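Local coordinates for protein putative succinylglutamate desuccinylase / aspartoacylase (Shewanella amazonensis, PDB 3FMC) that is probably a zinc-dependent hydrolase of the succinylglutamate desuccinylase/aspartoacylase family, acting on ester bonds, at residues S195-L200 / K278-Y283; G308-A313 / D340-L345. One frame throughout, in Å; residues are numbered along the deposited sequence. Where two conformers were deposited one is given.

Contact 1: residues S195-L200 / K278-Y283; sequences SIPYTL and KPMKRY
Tyr283 grips the strand that begins at Tyr198 with both its N and its O: the N donates to Pro197 O (2.8 Å, N-H...O angle 169°), and the O takes the more bent bond from Thr199 N. The segments run in nearly the same direction, and these bonds make a parallel bridge, Tyr198 with Tyr283, where strands 198-202 and 283-286 begin. One water ties Tyr283 O to Ile196 O and Thr199 OG1; another joins Ser195 OG to Lys278 N. Arg282, extended from CG to NE, reaches back along its own segment, NH2 bonding Lys278 O at 2.7 Å and Phe194 O as well. Met280, a selenomethionine, has CG 3.5 Å above the centre of that guanidinium, while the bend at chi3 (-79°) carries CE to within 3.3 Å of Pro197 N, with SE against Ser195 CA. An alanine at Arg282 would probably leave Lys278 O and Phe194 O without this donor and Met280 without the flat group beneath it. The Tyr198 and Tyr283 rings point the same way but are slid apart, Tyr198 CD1 resting 3.8 Å from Tyr283 CB. Water thus serves the pairing and the irregular approach, where arginine adds its bonds.

Contact 2: residues G308-A313 / D340-L345; sequences GVPMKA and DGVPIL
Met311 and Gly341 carry the backbone bonding between 308-313 and 340-345. Met311 N gives Gly341 O a nearly straight bond of 2.9 Å, and Gly341 N returns a longer one to Met311 O, so that the two residues form an antiparallel hydrogen-bonded pair. Beyond it, Gly308 N donates to Pro343 O at 2.7 Å. Gly308 has a positive phi (81°), a backbone shape that glycine adopts readily.

One hydrogen bond across the contact uses a side chain. Ala313 N donates to Asp340 OD1 at 2.7 Å, meeting the carboxylate on its anti side and 19° out of its plane; Ala313 was modelled in two conformers, and this bond is certain for one of them only. The acid lies alongside Lys312, whose CB is 3.5 Å from the same OD1; yet Lys312 NZ stands 6.8 Å from Asp340 OD1, so the opposite charges could attract only at a distance. A second acid, Asp315, accepts from Lys312 N.

Packing fills the interval between these bonds. Met311, also a selenomethionine, crosses Pro343 obliquely: its CG packs 3.7 Å from Pro343 CD, and its SE turns onto Pro343 CG. Pro343 CD also comes close to a polar atom, 3.3 Å from Val309 O. Val342 divides its branches, with CG1 against the Gly308 backbone and CG2 beside Pro310 CG. CG1 is anti to the backbone N (chi1 -177°), which leaves CG2 on the Pro310 side.

Strand 341-346 is hydrogen-bonded to strands 357-363 and 176-184, and Ile344 and Leu345 both face Lys360 in a classic beta bulge. What 308-313 adds is a single antiparallel bridge, by which the loop between strands 299-303 and 316-321 of a separate four-stranded antiparallel sheet is held to strand 341-346.

Contact 1 is partly buried, with its centre about 16 Å from the centre of the chain; contact 2, about 21 Å out, is a surface contact. Contact 1 joins the starts of two strands, contact 2 a loop to a strand; contact 1 is parallel and draws on water and arginine, whereas contact 2 is antiparallel and uses a carboxylate at its exposed end. Strands 198-202 and 341-346 both pair with strand 176-184. The contacts meet directly at Tyr198: its OH probably makes a weak hydrogen bond to Gly308 O, 3.3 Å away, while its ring packs on Val342 CG1 and its CB approaches Ile344 CD1. One aromatic side chain therefore touches both segments of contact 2.

Contact 1: residues S195-L200 / K278-Y283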
ATOM      1  N   SER C 195      16.613  26.824  17.928  1.00 18.88           N
ATOM      2  CA  SER C 195      15.490  26.868  18.877  1.00 24.14           C
ATOM      3  C   SER C 195      14.899  25.444  19.049  1.00 22.40           C
ATOM      4  O   SER C 195      13.697  25.198  18.838  1.00 21.15           O
ATOM      5  CB  SER C 195      14.434  27.830  18.350  1.00 24.36           C
ATOM      6  OG  SER C 195      15.013  29.126  18.214  1.00 27.90           O
ATOM      7  N   ILE C 196      15.787  24.538  19.455  1.00 20.42           N
ATOM      8  CA  ILE C 196      15.455  23.123  19.579  1.00 17.32           C
ATOM      9  C   ILE C 196      15.843  22.614  20.974  1.00 13.26           C
ATOM     10  O   ILE C 196      17.032  22.563  21.325  1.00 17.42           O
ATOM     11  CB  ILE C 196      16.143  22.332  18.453  1.00 14.52           C
ATOM     12  CG1 ILE C 196      15.661  22.877  17.079  1.00 17.85           C
ATOM     13  CG2 ILE C 196      15.783  20.827  18.590  1.00 17.13           C
ATOM     14  CD1 ILE C 196      16.308  22.295  15.821  1.00 18.19           C
ATOM     15  N   PRO C 197      14.836  22.183  21.749  1.00 18.93           N
ATOM     16  CA  PRO C 197      15.061  21.773  23.147  1.00 17.00           C
ATOM     17  C   PRO C 197      15.875  20.497  23.345  1.00 16.16           C
ATOM     18  O   PRO C 197      16.517  20.351  24.365  1.00 18.67           O
ATOM     19  CB  PRO C 197      13.623  21.657  23.697  1.00 18.63           C
ATOM     20  CG  PRO C 197      12.765  21.318  22.530  1.00 25.17           C
ATOM     21  CD  PRO C 197      13.425  22.039  21.346  1.00 21.39           C
ATOM     22  N   TYR C 198      15.871  19.576  22.369  1.00 16.28           N
ATOM     23  CA  TYR C 198      16.534  18.269  22.536  1.00 15.44           C
ATOM     24  C   TYR C 198      17.448  17.920  21.392  1.00 15.49           C
ATOM     25  O   TYR C 198      17.040  17.939  20.225  1.00 17.20           O
ATOM     26  CB  TYR C 198      15.454  17.189  22.746  1.00 15.52           C
ATOM     27  CG  TYR C 198      14.707  17.383  24.064  1.00 14.53           C
ATOM     28  CD1 TYR C 198      15.327  17.060  25.273  1.00 19.28           C
ATOM     29  CD2 TYR C 198      13.459  17.958  24.117  1.00 15.72           C
ATOM     30  CE1 TYR C 198      14.702  17.284  26.481  1.00 18.83           C
ATOM     31  CE2 TYR C 198      12.813  18.150  25.346  1.00 22.41           C
ATOM     32  CZ  TYR C 198      13.463  17.816  26.513  1.00 20.52           C
ATOM     33  OH  TYR C 198      12.863  17.985  27.757  1.00 27.65           O
ATOM     34  N   THR C 199      18.689  17.584  21.715  1.00 15.27           N
ATOM     35  CA  THR C 199      19.689  17.292  20.703  1.00 17.30           C
ATOM     36  C   THR C 199      20.342  15.909  20.922  1.00 19.01           C
ATOM     37  O   THR C 199      20.720  15.555  22.028  1.00 15.55           O
ATOM     38  CB  THR C 199      20.804  18.378  20.676  1.00 25.38           C
ATOM     39  OG1 THR C 199      20.228  19.735  20.455  1.00 22.77           O
ATOM     40  CG2 THR C 199      21.867  18.027  19.639  1.00 18.61           C
ATOM     41  N   LEU C 200      20.463  15.155  19.835  1.00 17.76           N
ATOM     42  CA  LEU C 200      21.177  13.879  19.798  1.00 16.79           C
ATOM     43  C   LEU C 200      22.561  14.163  19.241  1.00 14.84           C
ATOM     44  O   LEU C 200      22.694  14.680  18.119  1.00 17.26           O
ATOM     45  CB  LEU C 200      20.460  12.864  18.889  1.00 17.37           C
ATOM     46  CG  LEU C 200      19.124  12.369  19.444  1.00 23.77           C
ATOM     47  CD1 LEU C 200      18.184  11.793  18.446  1.00 37.74           C
ATOM     48  CD2 LEU C 200      19.414  11.376  20.584  1.00 19.55           C
ATOM     49  N   LYS C 278      17.545  32.200  20.811  1.00 29.13           N
ATOM     50  CA  LYS C 278      16.381  32.296  21.672  1.00 33.28           C
ATOM     51  C   LYS C 278      16.767  31.728  23.023  1.00 32.88           C
ATOM     52  O   LYS C 278      17.394  30.670  23.092  1.00 31.09           O
ATOM     53  CB  LYS C 278      15.239  31.504  21.101  1.00 29.47           C
ATOM     54  CG  LYS C 278      13.973  31.549  21.924  1.00 32.28           C
ATOM     55  CD  LYS C 278      12.910  30.706  21.254  1.00 37.27           C
ATOM     56  CE  LYS C 278      11.605  30.677  22.056  1.00 40.41           C
ATOM     57  NZ  LYS C 278      10.763  29.579  21.532  1.00 49.07           N
ATOM     58  N   PRO C 279      16.451  32.455  24.120  1.00 33.77           N
ATOM     59  CA  PRO C 279      16.804  31.861  25.408  1.00 32.23           C
ATOM     60  C   PRO C 279      15.774  30.717  25.727  1.00 32.07           C
ATOM     61  O   PRO C 279      14.552  30.860  25.518  1.00 30.44           O
ATOM     62  CB  PRO C 279      16.759  33.055  26.383  1.00 34.94           C
ATOM     63  CG  PRO C 279      15.886  34.035  25.745  1.00 31.77           C
ATOM     64  CD  PRO C 279      15.799  33.772  24.273  1.00 35.04           C
HETATM   65  N   MSE C 280      16.323  29.560  26.098  1.00 33.13           N
HETATM   66  CA  MSE C 280      15.545  28.347  26.406  1.00 29.91           C
HETATM   67  C   MSE C 280      16.524  27.316  26.921  1.00 28.89           C
HETATM   68  O   MSE C 280      17.726  27.408  26.663  1.00 29.13           O
HETATM   69  CB  MSE C 280      14.794  27.815  25.177  1.00 31.23           C
HETATM   70  CG  MSE C 280      15.686  27.498  23.996  1.00 17.46           C
HETATM   71 SE   MSE C 280      14.670  26.948  22.494  0.75 28.93          SE
HETATM   72  CE  MSE C 280      14.364  25.174  23.044  1.00 23.09           C
ATOM     73  N   LYS C 281      16.030  26.344  27.689  1.00 28.91           N
ATOM     74  CA  LYS C 281      16.911  25.268  28.190  1.00 27.84           C
ATOM     75  C   LYS C 281      17.112  24.320  27.019  1.00 22.30           C
ATOM     76  O   LYS C 281      16.180  24.101  26.235  1.00 25.72           O
ATOM     77  CB  LYS C 281      16.287  24.497  29.351  1.00 30.21           C
ATOM     78  CG  LYS C 281      16.203  25.260  30.654  1.00 38.31           C
ATOM     79  CD  LYS C 281      17.506  25.214  31.421  1.00 46.25           C
ATOM     80  CE  LYS C 281      17.276  25.637  32.861  1.00 54.47           C
ATOM     81  NZ  LYS C 281      16.442  26.879  32.929  1.00 54.74           N
ATOM     82  N   ARG C 282      18.340  23.840  26.890  1.00 23.64           N
ATOM     83  CA  ARG C 282      18.720  22.957  25.802  1.00 22.57           C
ATOM     84  C   ARG C 282      19.363  21.740  26.362  1.00 21.49           C
ATOM     85  O   ARG C 282      20.396  21.813  27.069  1.00 23.79           O
ATOM     86  CB  ARG C 282      19.650  23.669  24.823  1.00 20.76           C
ATOM     87  CG  ARG C 282      18.914  24.722  23.996  1.00 20.18           C
ATOM     88  CD  ARG C 282      19.913  25.497  23.099  1.00 23.88           C
ATOM     89  NE  ARG C 282      19.209  26.433  22.227  1.00 24.09           N
ATOM     90  CZ  ARG C 282      18.963  27.713  22.542  1.00 27.45           C
ATOM     91  NH1 ARG C 282      19.370  28.203  23.698  1.00 33.23           N
ATOM     92  NH2 ARG C 282      18.285  28.494  21.713  1.00 27.77           N
ATOM     93  N   TYR C 283      18.802  20.584  25.986  1.00 17.66           N
ATOM     94  CA  TYR C 283      19.290  19.326  26.504  1.00 18.35           C
ATOM     95  C   TYR C 283      19.824  18.440  25.407  1.00 18.20           C
ATOM     96  O   TYR C 283      19.485  18.622  24.241  1.00 21.88           O
ATOM     97  CB  TYR C 283      18.166  18.579  27.219  1.00 20.72           C
ATOM     98  CG  TYR C 283      17.616  19.365  28.381  1.00 19.55           C
ATOM     99  CD1 TYR C 283      18.215  19.312  29.641  1.00 27.28           C
ATOM    100  CD2 TYR C 283      16.534  20.167  28.208  1.00 22.03           C
ATOM    101  CE1 TYR C 283      17.706  20.062  30.696  1.00 26.85           C
ATOM    102  CE2 TYR C 283      16.027  20.899  29.244  1.00 24.33           C
ATOM    103  CZ  TYR C 283      16.609  20.834  30.475  1.00 24.10           C
ATOM    104  OH  TYR C 283      16.070  21.646  31.451  1.00 32.64           O
TER
HETATM  105  O   HOH W   1      17.347  30.376  18.545  1.00 22.12           O
HETATM  106  O   HOH W   2      19.108  20.981  22.458  1.00 17.18           O
HETATM  107  O   HOH W   3      18.829  24.042  19.772  1.00 24.25           O

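Contact 2: residues G308-A313 / D340-L345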
ATOM      1  N   GLY C 308       8.500  15.472  24.315  1.00 16.32           N
ATOM      2  CA  GLY C 308       9.300  16.584  24.819  1.00 18.64           C
ATOM      3  C   GLY C 308       9.178  16.878  26.291  1.00 21.48           C
ATOM      4  O   GLY C 308       9.739  17.879  26.747  1.00 20.39           O
ATOM      5  N   VAL C 309       8.405  16.057  27.016  1.00 18.76           N
ATOM      6  CA  VAL C 309       8.167  16.237  28.465  1.00 19.12           C
ATOM      7  C   VAL C 309       8.884  15.096  29.215  1.00 19.37           C
ATOM      8  O   VAL C 309       8.557  13.921  29.022  1.00 18.95           O
ATOM      9  CB  VAL C 309       6.677  16.254  28.801  1.00 19.79           C
ATOM     10  CG1 VAL C 309       6.455  16.418  30.321  1.00 17.06           C
ATOM     11  CG2 VAL C 309       5.976  17.319  28.030  1.00 18.14           C
ATOM     12  N   PRO C 310       9.892  15.426  30.035  1.00 18.09           N
ATOM     13  CA  PRO C 310      10.595  14.381  30.763  1.00 18.87           C
ATOM     14  C   PRO C 310       9.684  13.565  31.642  1.00 19.66           C
ATOM     15  O   PRO C 310       8.684  14.086  32.159  1.00 20.67           O
ATOM     16  CB  PRO C 310      11.556  15.167  31.627  1.00 21.44           C
ATOM     17  CG  PRO C 310      11.827  16.411  30.814  1.00 16.01           C
ATOM     18  CD  PRO C 310      10.480  16.756  30.297  1.00 21.77           C
HETATM   19  N   MSE C 311      10.010  12.295  31.798  1.00 20.57           N
HETATM   20  CA  MSE C 311       9.230  11.427  32.660  1.00 21.24           C
HETATM   21  C   MSE C 311      10.138  10.464  33.348  1.00 23.49           C
HETATM   22  O   MSE C 311      11.375  10.393  33.092  1.00 21.46           O
HETATM   23  CB  MSE C 311       8.063  10.722  31.911  1.00 26.26           C
HETATM   24  CG  MSE C 311       8.350  10.229  30.622  1.00 24.21           C
HETATM   25 SE   MSE C 311       6.809   9.402  29.645  0.75 22.51          SE
HETATM   26  CE  MSE C 311       6.394   8.000  30.901  1.00 15.98           C
ATOM     27  N   LYS C 312       9.549   9.773  34.308  1.00 23.36           N
ATOM     28  CA  LYS C 312      10.310   8.847  35.107  1.00 28.50           C
ATOM     29  C   LYS C 312       9.886   7.445  34.776  1.00 24.06           C
ATOM     30  O   LYS C 312       8.829   7.220  34.198  1.00 26.77           O
ATOM     31  CB  LYS C 312      10.112   9.128  36.604  1.00 29.24           C
ATOM     32  CG  LYS C 312      10.535  10.524  36.998  1.00 36.38           C
ATOM     33  CD  LYS C 312      10.697  10.684  38.504  1.00 42.35           C
ATOM     34  CE  LYS C 312       9.423  10.265  39.284  1.00 57.43           C
ATOM     35  NZ  LYS C 312       9.505  10.571  40.758  1.00 58.01           N
ATOM     36  N   ALA C 313      10.639   6.436  35.189  0.50 26.29           N
ATOM     37  CA  ALA C 313      10.240   5.030  34.929  0.50 25.39           C
ATOM     38  C   ALA C 313       8.874   4.628  35.510  0.50 25.15           C
ATOM     39  O   ALA C 313       8.215   3.717  35.019  0.50 23.75           O
ATOM     40  CB  ALA C 313      11.294   4.094  35.469  0.50 26.36           C
ATOM     41  N   ASP C 340      14.071   6.354  33.228  1.00 23.84           N
ATOM     42  CA  ASP C 340      13.752   7.776  33.163  1.00 23.72           C
ATOM     43  C   ASP C 340      14.314   8.285  31.825  1.00 21.36           C
ATOM     44  O   ASP C 340      15.382   7.868  31.378  1.00 22.41           O
ATOM     45  CB  ASP C 340      14.459   8.569  34.242  1.00 25.88           C
ATOM     46  CG  ASP C 340      13.998   8.218  35.671  1.00 26.28           C
ATOM     47  OD1 ASP C 340      13.069   7.398  35.872  1.00 29.33           O
ATOM     48  OD2 ASP C 340      14.633   8.793  36.565  1.00 33.33           O
ATOM     49  N   GLY C 341      13.589   9.184  31.197  1.00 20.16           N
ATOM     50  CA  GLY C 341      14.023   9.745  29.943  1.00 19.87           C
ATOM     51  C   GLY C 341      13.018  10.736  29.444  1.00 18.28           C
ATOM     52  O   GLY C 341      12.050  11.090  30.155  1.00 17.37           O
ATOM     53  N   VAL C 342      13.262  11.200  28.215  1.00 16.43           N
ATOM     54  CA  VAL C 342      12.392  12.159  27.541  1.00 14.94           C
ATOM     55  C   VAL C 342      11.832  11.543  26.246  1.00 15.68           C
ATOM     56  O   VAL C 342      12.588  11.358  25.312  1.00 14.68           O
ATOM     57  CB  VAL C 342      13.145  13.454  27.130  1.00 12.31           C
ATOM     58  CG1 VAL C 342      12.165  14.434  26.491  1.00 16.17           C
ATOM     59  CG2 VAL C 342      13.753  14.149  28.361  1.00 16.53           C
ATOM     60  N   PRO C 343      10.544  11.215  26.229  1.00 16.61           N
ATOM     61  CA  PRO C 343       9.918  10.723  24.993  1.00 16.33           C
ATOM     62  C   PRO C 343       9.979  11.826  23.945  1.00 17.91           C
ATOM     63  O   PRO C 343       9.577  12.971  24.228  1.00 17.79           O
ATOM     64  CB  PRO C 343       8.480  10.402  25.430  1.00 19.02           C
ATOM     65  CG  PRO C 343       8.264  11.165  26.630  1.00 24.87           C
ATOM     66  CD  PRO C 343       9.578  11.263  27.341  1.00 17.01           C
ATOM     67  N   ILE C 344      10.567  11.509  22.785  1.00 12.98           N
ATOM     68  CA  ILE C 344      10.711  12.479  21.678  1.00 13.17           C
ATOM     69  C   ILE C 344       9.576  12.353  20.677  1.00 13.84           C
ATOM     70  O   ILE C 344       9.031  13.341  20.154  1.00 12.74           O
ATOM     71  CB  ILE C 344      12.101  12.294  20.970  1.00 12.78           C
ATOM     72  CG1 ILE C 344      13.256  12.576  21.948  1.00 17.79           C
ATOM     73  CG2 ILE C 344      12.214  13.144  19.715  1.00 12.75           C
ATOM     74  CD1 ILE C 344      13.168  13.962  22.653  1.00 12.81           C
ATOM     75  N   LEU C 345       9.192  11.110  20.415  1.00 12.30           N
ATOM     76  CA  LEU C 345       8.185  10.862  19.388  1.00 12.38           C
ATOM     77  C   LEU C 345       7.489   9.543  19.701  1.00 12.98           C
ATOM     78  O   LEU C 345       8.043   8.684  20.408  1.00 14.02           O
ATOM     79  CB  LEU C 345       8.865  10.826  17.993  1.00 10.67           C
ATOM     80  CG  LEU C 345       9.983   9.800  17.741  1.00 11.32           C
ATOM     81  CD1 LEU C 345       9.374   8.419  17.327  1.00 14.65           C
ATOM     82  CD2 LEU C 345      11.025  10.180  16.701  1.00 14.33           C
TER